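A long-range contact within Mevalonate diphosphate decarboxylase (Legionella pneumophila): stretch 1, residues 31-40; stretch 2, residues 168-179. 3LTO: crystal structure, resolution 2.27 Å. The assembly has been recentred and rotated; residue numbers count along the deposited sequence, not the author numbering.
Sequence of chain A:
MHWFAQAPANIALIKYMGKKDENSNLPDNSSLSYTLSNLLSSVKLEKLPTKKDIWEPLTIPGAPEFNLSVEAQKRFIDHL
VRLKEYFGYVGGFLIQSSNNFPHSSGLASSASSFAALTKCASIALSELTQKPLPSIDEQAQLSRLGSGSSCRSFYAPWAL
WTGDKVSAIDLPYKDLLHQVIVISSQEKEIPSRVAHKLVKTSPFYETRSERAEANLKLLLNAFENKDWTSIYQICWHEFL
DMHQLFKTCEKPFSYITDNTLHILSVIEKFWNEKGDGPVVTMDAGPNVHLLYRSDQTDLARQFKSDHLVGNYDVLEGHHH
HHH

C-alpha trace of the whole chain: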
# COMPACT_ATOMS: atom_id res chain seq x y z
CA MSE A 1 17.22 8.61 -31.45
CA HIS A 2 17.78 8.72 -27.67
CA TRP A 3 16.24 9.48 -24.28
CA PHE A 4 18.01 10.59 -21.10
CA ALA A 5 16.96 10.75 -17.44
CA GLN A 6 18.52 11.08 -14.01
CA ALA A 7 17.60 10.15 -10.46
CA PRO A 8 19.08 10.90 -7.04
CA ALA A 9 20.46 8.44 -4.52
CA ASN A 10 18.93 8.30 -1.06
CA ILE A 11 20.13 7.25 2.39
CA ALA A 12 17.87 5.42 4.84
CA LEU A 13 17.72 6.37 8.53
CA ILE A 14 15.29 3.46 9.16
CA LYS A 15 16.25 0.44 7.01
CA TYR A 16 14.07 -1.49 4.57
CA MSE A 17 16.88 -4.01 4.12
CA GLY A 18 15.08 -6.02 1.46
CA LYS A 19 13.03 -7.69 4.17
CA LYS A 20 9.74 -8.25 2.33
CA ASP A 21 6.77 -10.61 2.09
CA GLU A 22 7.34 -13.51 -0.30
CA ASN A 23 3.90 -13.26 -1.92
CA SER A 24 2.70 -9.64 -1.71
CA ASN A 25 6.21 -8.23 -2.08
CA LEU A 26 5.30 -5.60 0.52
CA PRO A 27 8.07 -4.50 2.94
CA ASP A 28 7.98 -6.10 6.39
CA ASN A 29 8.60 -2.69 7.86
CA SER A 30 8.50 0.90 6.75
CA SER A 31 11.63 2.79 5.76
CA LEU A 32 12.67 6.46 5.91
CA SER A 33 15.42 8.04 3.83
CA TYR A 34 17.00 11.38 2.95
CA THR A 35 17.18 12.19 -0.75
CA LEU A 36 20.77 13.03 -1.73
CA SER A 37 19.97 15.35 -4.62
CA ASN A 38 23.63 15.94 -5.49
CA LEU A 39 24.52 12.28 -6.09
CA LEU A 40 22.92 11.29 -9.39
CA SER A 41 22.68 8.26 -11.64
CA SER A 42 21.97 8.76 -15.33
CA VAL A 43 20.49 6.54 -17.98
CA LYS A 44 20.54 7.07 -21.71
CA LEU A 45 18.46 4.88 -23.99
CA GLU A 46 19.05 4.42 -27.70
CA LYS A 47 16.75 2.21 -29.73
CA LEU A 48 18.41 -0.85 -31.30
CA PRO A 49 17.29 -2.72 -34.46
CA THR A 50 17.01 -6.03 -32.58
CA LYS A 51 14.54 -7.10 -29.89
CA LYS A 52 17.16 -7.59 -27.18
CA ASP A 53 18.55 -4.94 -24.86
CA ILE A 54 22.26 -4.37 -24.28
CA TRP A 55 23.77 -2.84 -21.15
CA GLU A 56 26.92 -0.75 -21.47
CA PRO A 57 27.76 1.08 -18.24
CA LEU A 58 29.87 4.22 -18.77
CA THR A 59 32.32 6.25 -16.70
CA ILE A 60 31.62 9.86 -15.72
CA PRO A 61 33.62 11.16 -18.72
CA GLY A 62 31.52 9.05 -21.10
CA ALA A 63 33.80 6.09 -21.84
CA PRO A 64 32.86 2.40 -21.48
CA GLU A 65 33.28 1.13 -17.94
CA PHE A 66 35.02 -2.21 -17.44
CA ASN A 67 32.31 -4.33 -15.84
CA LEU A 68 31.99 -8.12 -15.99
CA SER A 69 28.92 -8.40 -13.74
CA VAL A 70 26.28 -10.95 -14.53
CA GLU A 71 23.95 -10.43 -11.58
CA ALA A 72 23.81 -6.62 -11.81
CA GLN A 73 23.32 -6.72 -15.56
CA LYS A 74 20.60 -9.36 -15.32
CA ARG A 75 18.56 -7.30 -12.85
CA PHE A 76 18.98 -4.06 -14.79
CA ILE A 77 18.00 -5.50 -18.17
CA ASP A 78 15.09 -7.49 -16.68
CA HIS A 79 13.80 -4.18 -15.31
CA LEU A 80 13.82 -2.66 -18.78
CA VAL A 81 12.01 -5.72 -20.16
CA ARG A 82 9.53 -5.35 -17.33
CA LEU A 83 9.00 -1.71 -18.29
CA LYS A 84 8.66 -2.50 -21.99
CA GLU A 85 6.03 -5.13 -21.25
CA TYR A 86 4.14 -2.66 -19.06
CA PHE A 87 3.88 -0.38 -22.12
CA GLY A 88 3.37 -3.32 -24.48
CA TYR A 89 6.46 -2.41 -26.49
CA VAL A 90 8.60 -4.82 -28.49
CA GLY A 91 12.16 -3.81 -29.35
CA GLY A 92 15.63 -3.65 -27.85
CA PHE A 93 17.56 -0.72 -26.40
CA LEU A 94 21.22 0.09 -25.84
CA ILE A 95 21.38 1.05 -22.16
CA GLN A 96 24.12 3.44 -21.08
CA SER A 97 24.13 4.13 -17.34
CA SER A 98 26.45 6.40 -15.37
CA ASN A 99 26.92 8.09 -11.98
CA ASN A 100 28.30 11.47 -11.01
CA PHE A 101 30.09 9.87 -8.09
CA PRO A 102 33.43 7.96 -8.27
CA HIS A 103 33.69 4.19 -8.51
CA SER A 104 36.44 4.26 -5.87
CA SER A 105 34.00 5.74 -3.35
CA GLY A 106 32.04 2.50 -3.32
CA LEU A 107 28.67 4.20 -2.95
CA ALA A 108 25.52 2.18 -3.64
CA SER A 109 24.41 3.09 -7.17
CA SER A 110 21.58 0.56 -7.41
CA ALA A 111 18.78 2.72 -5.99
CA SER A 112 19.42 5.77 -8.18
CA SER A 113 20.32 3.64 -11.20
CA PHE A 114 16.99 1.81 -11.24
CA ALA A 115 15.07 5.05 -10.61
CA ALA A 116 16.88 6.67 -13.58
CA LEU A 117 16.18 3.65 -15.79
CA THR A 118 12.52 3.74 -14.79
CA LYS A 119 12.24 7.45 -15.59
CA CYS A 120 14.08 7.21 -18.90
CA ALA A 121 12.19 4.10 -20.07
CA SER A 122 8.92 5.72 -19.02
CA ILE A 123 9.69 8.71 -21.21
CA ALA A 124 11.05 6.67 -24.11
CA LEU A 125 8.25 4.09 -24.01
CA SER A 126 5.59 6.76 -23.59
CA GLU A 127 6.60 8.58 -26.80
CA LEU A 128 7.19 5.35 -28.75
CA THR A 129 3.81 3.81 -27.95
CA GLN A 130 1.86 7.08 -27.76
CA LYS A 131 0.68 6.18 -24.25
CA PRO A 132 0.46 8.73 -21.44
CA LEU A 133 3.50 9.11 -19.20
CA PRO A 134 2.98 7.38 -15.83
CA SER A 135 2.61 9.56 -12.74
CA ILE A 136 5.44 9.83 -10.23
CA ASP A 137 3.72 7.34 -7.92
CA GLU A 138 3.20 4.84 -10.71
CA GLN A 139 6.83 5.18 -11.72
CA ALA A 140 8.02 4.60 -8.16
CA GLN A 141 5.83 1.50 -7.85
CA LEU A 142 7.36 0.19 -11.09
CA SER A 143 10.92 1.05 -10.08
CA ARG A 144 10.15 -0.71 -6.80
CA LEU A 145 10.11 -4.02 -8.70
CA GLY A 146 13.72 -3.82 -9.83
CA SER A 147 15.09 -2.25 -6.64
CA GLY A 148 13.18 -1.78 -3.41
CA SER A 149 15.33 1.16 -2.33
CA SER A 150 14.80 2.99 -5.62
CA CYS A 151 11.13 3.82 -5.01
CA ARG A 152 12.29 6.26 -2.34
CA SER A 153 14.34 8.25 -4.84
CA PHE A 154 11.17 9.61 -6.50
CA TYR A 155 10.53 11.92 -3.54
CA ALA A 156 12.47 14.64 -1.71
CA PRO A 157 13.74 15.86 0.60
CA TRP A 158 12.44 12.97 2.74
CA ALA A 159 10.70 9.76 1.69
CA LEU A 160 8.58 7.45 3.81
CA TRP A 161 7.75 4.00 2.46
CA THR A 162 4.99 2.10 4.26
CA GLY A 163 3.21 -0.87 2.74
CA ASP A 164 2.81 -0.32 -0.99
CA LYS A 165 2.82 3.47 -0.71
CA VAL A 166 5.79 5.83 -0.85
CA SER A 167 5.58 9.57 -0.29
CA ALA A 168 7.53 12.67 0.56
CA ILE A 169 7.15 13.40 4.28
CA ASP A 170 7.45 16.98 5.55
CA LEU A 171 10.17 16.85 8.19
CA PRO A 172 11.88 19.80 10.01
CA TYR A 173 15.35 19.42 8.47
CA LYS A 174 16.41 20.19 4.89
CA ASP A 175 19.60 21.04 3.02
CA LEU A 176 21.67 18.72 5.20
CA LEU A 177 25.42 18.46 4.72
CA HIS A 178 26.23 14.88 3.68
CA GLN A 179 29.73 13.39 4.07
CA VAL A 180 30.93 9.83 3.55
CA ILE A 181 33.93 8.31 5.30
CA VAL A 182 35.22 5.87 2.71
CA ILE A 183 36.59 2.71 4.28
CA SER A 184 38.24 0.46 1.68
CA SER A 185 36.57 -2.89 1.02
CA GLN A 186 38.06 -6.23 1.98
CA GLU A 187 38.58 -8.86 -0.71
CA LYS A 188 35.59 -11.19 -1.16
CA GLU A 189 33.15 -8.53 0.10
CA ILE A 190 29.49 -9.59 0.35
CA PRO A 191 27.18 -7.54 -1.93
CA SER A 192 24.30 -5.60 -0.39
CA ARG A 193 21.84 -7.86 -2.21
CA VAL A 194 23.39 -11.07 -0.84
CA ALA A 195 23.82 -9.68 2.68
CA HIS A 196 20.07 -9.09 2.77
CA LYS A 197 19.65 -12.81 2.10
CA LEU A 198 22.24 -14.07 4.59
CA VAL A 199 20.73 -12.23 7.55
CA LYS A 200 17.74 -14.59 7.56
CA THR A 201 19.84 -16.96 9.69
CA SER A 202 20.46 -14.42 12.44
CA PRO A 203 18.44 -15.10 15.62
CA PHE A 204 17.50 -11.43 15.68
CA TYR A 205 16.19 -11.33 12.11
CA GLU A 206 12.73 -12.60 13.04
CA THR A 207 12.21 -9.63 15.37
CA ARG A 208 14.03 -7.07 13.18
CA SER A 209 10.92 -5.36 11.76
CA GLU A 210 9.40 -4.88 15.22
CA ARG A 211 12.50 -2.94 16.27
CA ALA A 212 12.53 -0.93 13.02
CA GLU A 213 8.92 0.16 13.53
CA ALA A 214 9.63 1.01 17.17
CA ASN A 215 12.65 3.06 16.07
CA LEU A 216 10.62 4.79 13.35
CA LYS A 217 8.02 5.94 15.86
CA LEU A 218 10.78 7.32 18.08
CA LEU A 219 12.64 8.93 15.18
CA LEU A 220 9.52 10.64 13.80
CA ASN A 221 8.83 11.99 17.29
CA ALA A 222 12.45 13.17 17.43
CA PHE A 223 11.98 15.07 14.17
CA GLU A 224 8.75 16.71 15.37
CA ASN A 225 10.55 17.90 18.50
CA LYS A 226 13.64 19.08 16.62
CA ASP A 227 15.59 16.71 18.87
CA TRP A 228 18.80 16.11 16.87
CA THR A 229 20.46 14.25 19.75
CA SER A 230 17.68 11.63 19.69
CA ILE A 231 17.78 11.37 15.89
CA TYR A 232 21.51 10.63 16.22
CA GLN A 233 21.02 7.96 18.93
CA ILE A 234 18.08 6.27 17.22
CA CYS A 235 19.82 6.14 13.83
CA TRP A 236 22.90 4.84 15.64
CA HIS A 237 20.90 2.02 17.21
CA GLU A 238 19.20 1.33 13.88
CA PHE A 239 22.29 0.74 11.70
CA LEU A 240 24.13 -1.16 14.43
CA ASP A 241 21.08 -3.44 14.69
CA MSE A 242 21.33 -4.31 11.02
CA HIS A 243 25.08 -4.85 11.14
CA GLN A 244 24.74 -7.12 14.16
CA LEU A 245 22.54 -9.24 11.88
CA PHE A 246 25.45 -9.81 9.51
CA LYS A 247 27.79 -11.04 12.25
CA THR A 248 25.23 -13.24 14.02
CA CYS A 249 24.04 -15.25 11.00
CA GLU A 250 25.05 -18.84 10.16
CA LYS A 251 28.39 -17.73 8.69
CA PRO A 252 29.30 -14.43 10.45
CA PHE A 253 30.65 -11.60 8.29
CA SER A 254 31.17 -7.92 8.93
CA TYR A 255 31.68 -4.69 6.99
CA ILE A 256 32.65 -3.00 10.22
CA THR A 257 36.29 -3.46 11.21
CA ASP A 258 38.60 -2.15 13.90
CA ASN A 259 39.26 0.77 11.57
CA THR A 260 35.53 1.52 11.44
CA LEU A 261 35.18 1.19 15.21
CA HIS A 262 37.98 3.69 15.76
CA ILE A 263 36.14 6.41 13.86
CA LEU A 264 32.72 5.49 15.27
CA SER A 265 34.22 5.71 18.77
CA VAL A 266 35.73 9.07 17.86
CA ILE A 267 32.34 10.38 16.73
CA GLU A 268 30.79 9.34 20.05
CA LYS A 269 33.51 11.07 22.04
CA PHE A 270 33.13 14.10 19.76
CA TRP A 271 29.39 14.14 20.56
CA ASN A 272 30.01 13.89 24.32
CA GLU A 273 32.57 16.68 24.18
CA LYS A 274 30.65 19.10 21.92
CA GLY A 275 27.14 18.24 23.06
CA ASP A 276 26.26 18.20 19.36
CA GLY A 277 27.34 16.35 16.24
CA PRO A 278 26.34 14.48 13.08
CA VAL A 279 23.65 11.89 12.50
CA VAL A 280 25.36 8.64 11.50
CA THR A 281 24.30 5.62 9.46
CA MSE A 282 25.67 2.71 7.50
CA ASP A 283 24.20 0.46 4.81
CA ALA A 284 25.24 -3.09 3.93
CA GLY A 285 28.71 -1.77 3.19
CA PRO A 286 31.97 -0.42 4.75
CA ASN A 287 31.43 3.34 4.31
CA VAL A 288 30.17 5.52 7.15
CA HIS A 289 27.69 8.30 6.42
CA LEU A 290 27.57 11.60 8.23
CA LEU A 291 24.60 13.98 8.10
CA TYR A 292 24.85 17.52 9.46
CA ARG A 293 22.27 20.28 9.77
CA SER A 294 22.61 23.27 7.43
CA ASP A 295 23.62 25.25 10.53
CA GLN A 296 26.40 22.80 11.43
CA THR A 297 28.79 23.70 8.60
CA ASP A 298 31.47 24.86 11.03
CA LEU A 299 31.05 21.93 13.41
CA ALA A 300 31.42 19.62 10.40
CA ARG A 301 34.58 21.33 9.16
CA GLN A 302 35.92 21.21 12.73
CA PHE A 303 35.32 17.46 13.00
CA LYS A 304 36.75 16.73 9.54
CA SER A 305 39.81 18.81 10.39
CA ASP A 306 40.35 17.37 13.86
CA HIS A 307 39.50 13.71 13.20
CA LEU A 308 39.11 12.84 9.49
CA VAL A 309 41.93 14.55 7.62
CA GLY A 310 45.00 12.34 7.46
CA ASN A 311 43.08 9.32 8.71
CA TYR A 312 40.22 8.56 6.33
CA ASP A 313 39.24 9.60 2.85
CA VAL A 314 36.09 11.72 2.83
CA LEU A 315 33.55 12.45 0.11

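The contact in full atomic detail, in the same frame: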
# COMPACT_ATOMS: atom_id res chain seq x y z
N SER A 31 10.28 2.27 5.88
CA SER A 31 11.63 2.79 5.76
C SER A 31 11.57 4.29 5.53
O SER A 31 10.62 4.80 4.92
CB SER A 31 12.38 2.08 4.63
OG SER A 31 11.72 2.22 3.38
N LEU A 32 12.57 5.01 6.04
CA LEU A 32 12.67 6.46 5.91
C LEU A 32 14.06 6.85 5.43
O LEU A 32 15.07 6.45 6.02
CB LEU A 32 12.41 7.12 7.27
CG LEU A 32 12.59 8.64 7.33
CD1 LEU A 32 11.36 9.32 6.78
CD2 LEU A 32 12.83 9.06 8.75
N SER A 33 14.13 7.65 4.36
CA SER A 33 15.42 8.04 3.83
C SER A 33 15.51 9.51 3.44
O SER A 33 14.49 10.18 3.23
CB SER A 33 15.77 7.18 2.62
OG SER A 33 14.82 7.35 1.59
N TYR A 34 16.74 10.00 3.35
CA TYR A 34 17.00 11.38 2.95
C TYR A 34 17.40 11.32 1.48
O TYR A 34 18.22 10.48 1.10
CB TYR A 34 18.14 11.97 3.77
CG TYR A 34 18.40 13.43 3.44
CD1 TYR A 34 17.41 14.39 3.64
CD2 TYR A 34 19.62 13.85 2.92
CE1 TYR A 34 17.63 15.73 3.32
CE2 TYR A 34 19.85 15.18 2.59
CZ TYR A 34 18.85 16.12 2.80
OH TYR A 34 19.06 17.44 2.47
N THR A 35 16.84 12.20 0.66
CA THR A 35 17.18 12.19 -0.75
C THR A 35 18.45 13.02 -0.99
O THR A 35 18.48 14.21 -0.72
CB THR A 35 16.00 12.72 -1.60
OG1 THR A 35 14.81 11.98 -1.28
CG2 THR A 35 16.28 12.54 -3.09
N LEU A 36 19.50 12.36 -1.47
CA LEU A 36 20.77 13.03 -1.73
C LEU A 36 20.78 13.59 -3.15
O LEU A 36 21.40 13.02 -4.05
CB LEU A 36 21.92 12.03 -1.53
CG LEU A 36 21.99 11.43 -0.12
CD1 LEU A 36 22.91 10.22 -0.11
CD2 LEU A 36 22.49 12.49 0.85
N SER A 37 20.10 14.71 -3.32
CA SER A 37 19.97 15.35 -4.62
C SER A 37 21.24 15.65 -5.42
O SER A 37 21.17 15.87 -6.63
CB SER A 37 19.14 16.62 -4.47
OG SER A 37 17.80 16.29 -4.13
N ASN A 38 22.39 15.66 -4.77
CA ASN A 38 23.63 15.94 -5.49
C ASN A 38 24.27 14.69 -6.11
O ASN A 38 25.00 14.79 -7.08
CB ASN A 38 24.62 16.64 -4.55
CG ASN A 38 24.11 18.00 -4.09
OD1 ASN A 38 24.08 18.96 -4.86
ND2 ASN A 38 23.70 18.08 -2.82
N LEU A 39 23.99 13.52 -5.54
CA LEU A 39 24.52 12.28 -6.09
C LEU A 39 23.47 11.78 -7.07
O LEU A 39 22.34 11.48 -6.69
CB LEU A 39 24.75 11.26 -4.97
CG LEU A 39 25.71 11.66 -3.83
CD1 LEU A 39 25.82 10.51 -2.82
CD2 LEU A 39 27.09 11.99 -4.40
N LEU A 40 23.86 11.69 -8.34
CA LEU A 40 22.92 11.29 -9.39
C LEU A 40 23.38 10.14 -10.27
O LEU A 40 24.57 9.97 -10.54
CB LEU A 40 22.62 12.49 -10.31
CG LEU A 40 21.96 13.76 -9.76
CD1 LEU A 40 22.10 14.89 -10.77
CD2 LEU A 40 20.50 13.49 -9.46
N ALA A 168 6.61 11.72 -0.02
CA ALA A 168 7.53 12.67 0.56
C ALA A 168 6.89 13.03 1.90
O ALA A 168 5.68 13.25 1.97
CB ALA A 168 7.63 13.91 -0.32
N ILE A 169 7.68 13.05 2.97
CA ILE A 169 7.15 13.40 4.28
C ILE A 169 7.79 14.73 4.68
O ILE A 169 9.00 14.91 4.55
CB ILE A 169 7.45 12.29 5.33
CG1 ILE A 169 6.84 12.67 6.68
CG2 ILE A 169 8.95 12.09 5.48
CD1 ILE A 169 7.02 11.60 7.75
N ASP A 170 6.97 15.66 5.16
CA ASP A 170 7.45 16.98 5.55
C ASP A 170 8.10 17.00 6.93
O ASP A 170 7.42 17.14 7.95
CB ASP A 170 6.29 17.98 5.50
CG ASP A 170 6.70 19.39 5.89
OD1 ASP A 170 7.72 19.89 5.36
OD2 ASP A 170 5.99 20.00 6.71
N LEU A 171 9.42 16.84 6.95
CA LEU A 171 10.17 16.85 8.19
C LEU A 171 10.93 18.16 8.33
O LEU A 171 11.29 18.79 7.34
CB LEU A 171 11.12 15.65 8.24
CG LEU A 171 10.38 14.30 8.29
CD1 LEU A 171 11.38 13.16 8.30
CD2 LEU A 171 9.50 14.24 9.53
N PRO A 172 11.18 18.58 9.58
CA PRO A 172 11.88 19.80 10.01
C PRO A 172 13.25 20.15 9.43
O PRO A 172 13.61 21.32 9.37
CB PRO A 172 11.95 19.63 11.53
CG PRO A 172 10.74 18.85 11.84
CD PRO A 172 10.76 17.81 10.76
N TYR A 173 14.02 19.15 9.00
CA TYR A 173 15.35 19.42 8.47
C TYR A 173 15.46 19.28 6.95
O TYR A 173 14.87 18.39 6.36
CB TYR A 173 16.37 18.51 9.15
CG TYR A 173 16.40 18.68 10.65
CD1 TYR A 173 17.00 19.80 11.23
CD2 TYR A 173 15.81 17.74 11.49
CE1 TYR A 173 17.01 19.98 12.62
CE2 TYR A 173 15.81 17.92 12.88
CZ TYR A 173 16.41 19.03 13.43
OH TYR A 173 16.42 19.20 14.80
N LYS A 174 16.22 20.19 6.34
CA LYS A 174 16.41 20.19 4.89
C LYS A 174 17.80 20.76 4.59
O LYS A 174 18.42 21.39 5.45
CB LYS A 174 15.34 21.07 4.23
CG LYS A 174 13.90 20.70 4.63
CD LYS A 174 12.92 21.83 4.30
CE LYS A 174 11.50 21.48 4.76
NZ LYS A 174 11.39 21.30 6.23
N ASP A 175 18.29 20.55 3.38
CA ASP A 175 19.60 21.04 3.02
C ASP A 175 20.62 20.57 4.05
O ASP A 175 21.30 21.38 4.68
CB ASP A 175 19.62 22.57 2.95
CG ASP A 175 18.72 23.12 1.86
OD1 ASP A 175 18.80 22.63 0.71
OD2 ASP A 175 17.94 24.06 2.14
N LEU A 176 20.72 19.27 4.24
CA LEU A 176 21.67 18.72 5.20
C LEU A 176 23.02 18.61 4.52
O LEU A 176 23.10 18.52 3.29
CB LEU A 176 21.23 17.33 5.65
CG LEU A 176 19.87 17.21 6.32
CD1 LEU A 176 19.55 15.73 6.54
CD2 LEU A 176 19.86 17.98 7.65
N LEU A 177 24.09 18.63 5.30
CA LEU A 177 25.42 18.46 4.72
C LEU A 177 25.68 16.96 4.83
O LEU A 177 25.59 16.39 5.91
CB LEU A 177 26.48 19.23 5.51
CG LEU A 177 27.93 18.97 5.07
CD1 LEU A 177 28.11 19.37 3.60
CD2 LEU A 177 28.89 19.75 5.96
N HIS A 178 25.99 16.32 3.70
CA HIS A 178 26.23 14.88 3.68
C HIS A 178 27.68 14.52 3.34
O HIS A 178 28.18 14.86 2.27
CB HIS A 178 25.28 14.22 2.67
CG HIS A 178 25.64 12.80 2.31
ND1 HIS A 178 25.78 11.80 3.25
CD2 HIS A 178 25.84 12.22 1.10
CE1 HIS A 178 26.04 10.66 2.64
NE2 HIS A 178 26.08 10.88 1.34
N GLN A 179 28.34 13.83 4.27
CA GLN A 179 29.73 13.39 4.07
C GLN A 179 29.82 11.88 4.25
O GLN A 179 29.11 11.29 5.06
CB GLN A 179 30.67 14.07 5.08
CG GLN A 179 30.64 15.58 5.04
CD GLN A 179 31.59 16.20 6.06
OE1 GLN A 179 31.70 15.72 7.19
NE2 GLN A 179 32.26 17.27 5.67

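How does a single strand present a surface to residues at least 137 positions away from those they touch? It does so by alternation. Along the extended strand that begins stretch 1, Leu32, Tyr34 and Leu36 point their CA-to-CB bonds toward stretch 2, while the alternate residues Ser31, Ser33 and Thr35 stay out of its reach and use their hydroxyls in hydrogen bonds elsewhere in the structure. The backbones themselves remain well apart: the CA atoms of Tyr34 and Leu176 lie 9.0 Å from each other, and those of Leu36 and His178 7.9 Å. Side chains fill the space between, and together the two stretches bury 360 Å².

Which hollow receives Leu32? One formed by two branched side chains of stretch 2, Ile169 and Leu171. Leu32 CD1 sits 3.9 Å from Ile169 CG2 and 4.1 Å from Leu171 CD1, so this methyl is the bump that occupies the notch between them. The packing is purely apolar, with distances typical of methyl groups in van der Waals contact.

Why does Tyr34 cover more of the contact than any other residue? Its side chain, with chi1 in the t well, reaches far enough across to meet stretch 2 with both its ring and its hydroxyl. Leu176 answers both. Its backbone N donates a hydrogen bond to Tyr34 OH at 3.0 Å, and the angle of 173° at the hydrogen makes the bond nearly straight. The Leu176 side chain meanwhile lays its CD1 over one face of the ring, 3.7 Å from the centroid of the Tyr34 ring and only 8° off the normal, an almost central CH-pi contact. The neighbouring backbone N of Asp175 also comes close, 3.3 Å from Tyr34 OH, but the angle is too poor for a hydrogen bond. Lys174 and Asp175 point their CA-to-CB bonds away, leaving the backbone here to approach the hydroxyl.

How is His178 held at the other end? Two leucines of stretch 1 meet its imidazole from different directions. Leu36 CD2 lies over one face, 3.7 Å from the centroid of the His178 ring and 29° off the normal, which shifts this CH-pi contact off centre; its closest approach is 3.4 Å, to His178 CD2. Leu39 CD1 comes to the ring edge, 4.2 Å from His178 NE2. A type I turn from Leu36 to Leu39, with Leu39 N donating to Leu36 O at 3.0 Å, folds the chain so that both leucines can reach the same ring.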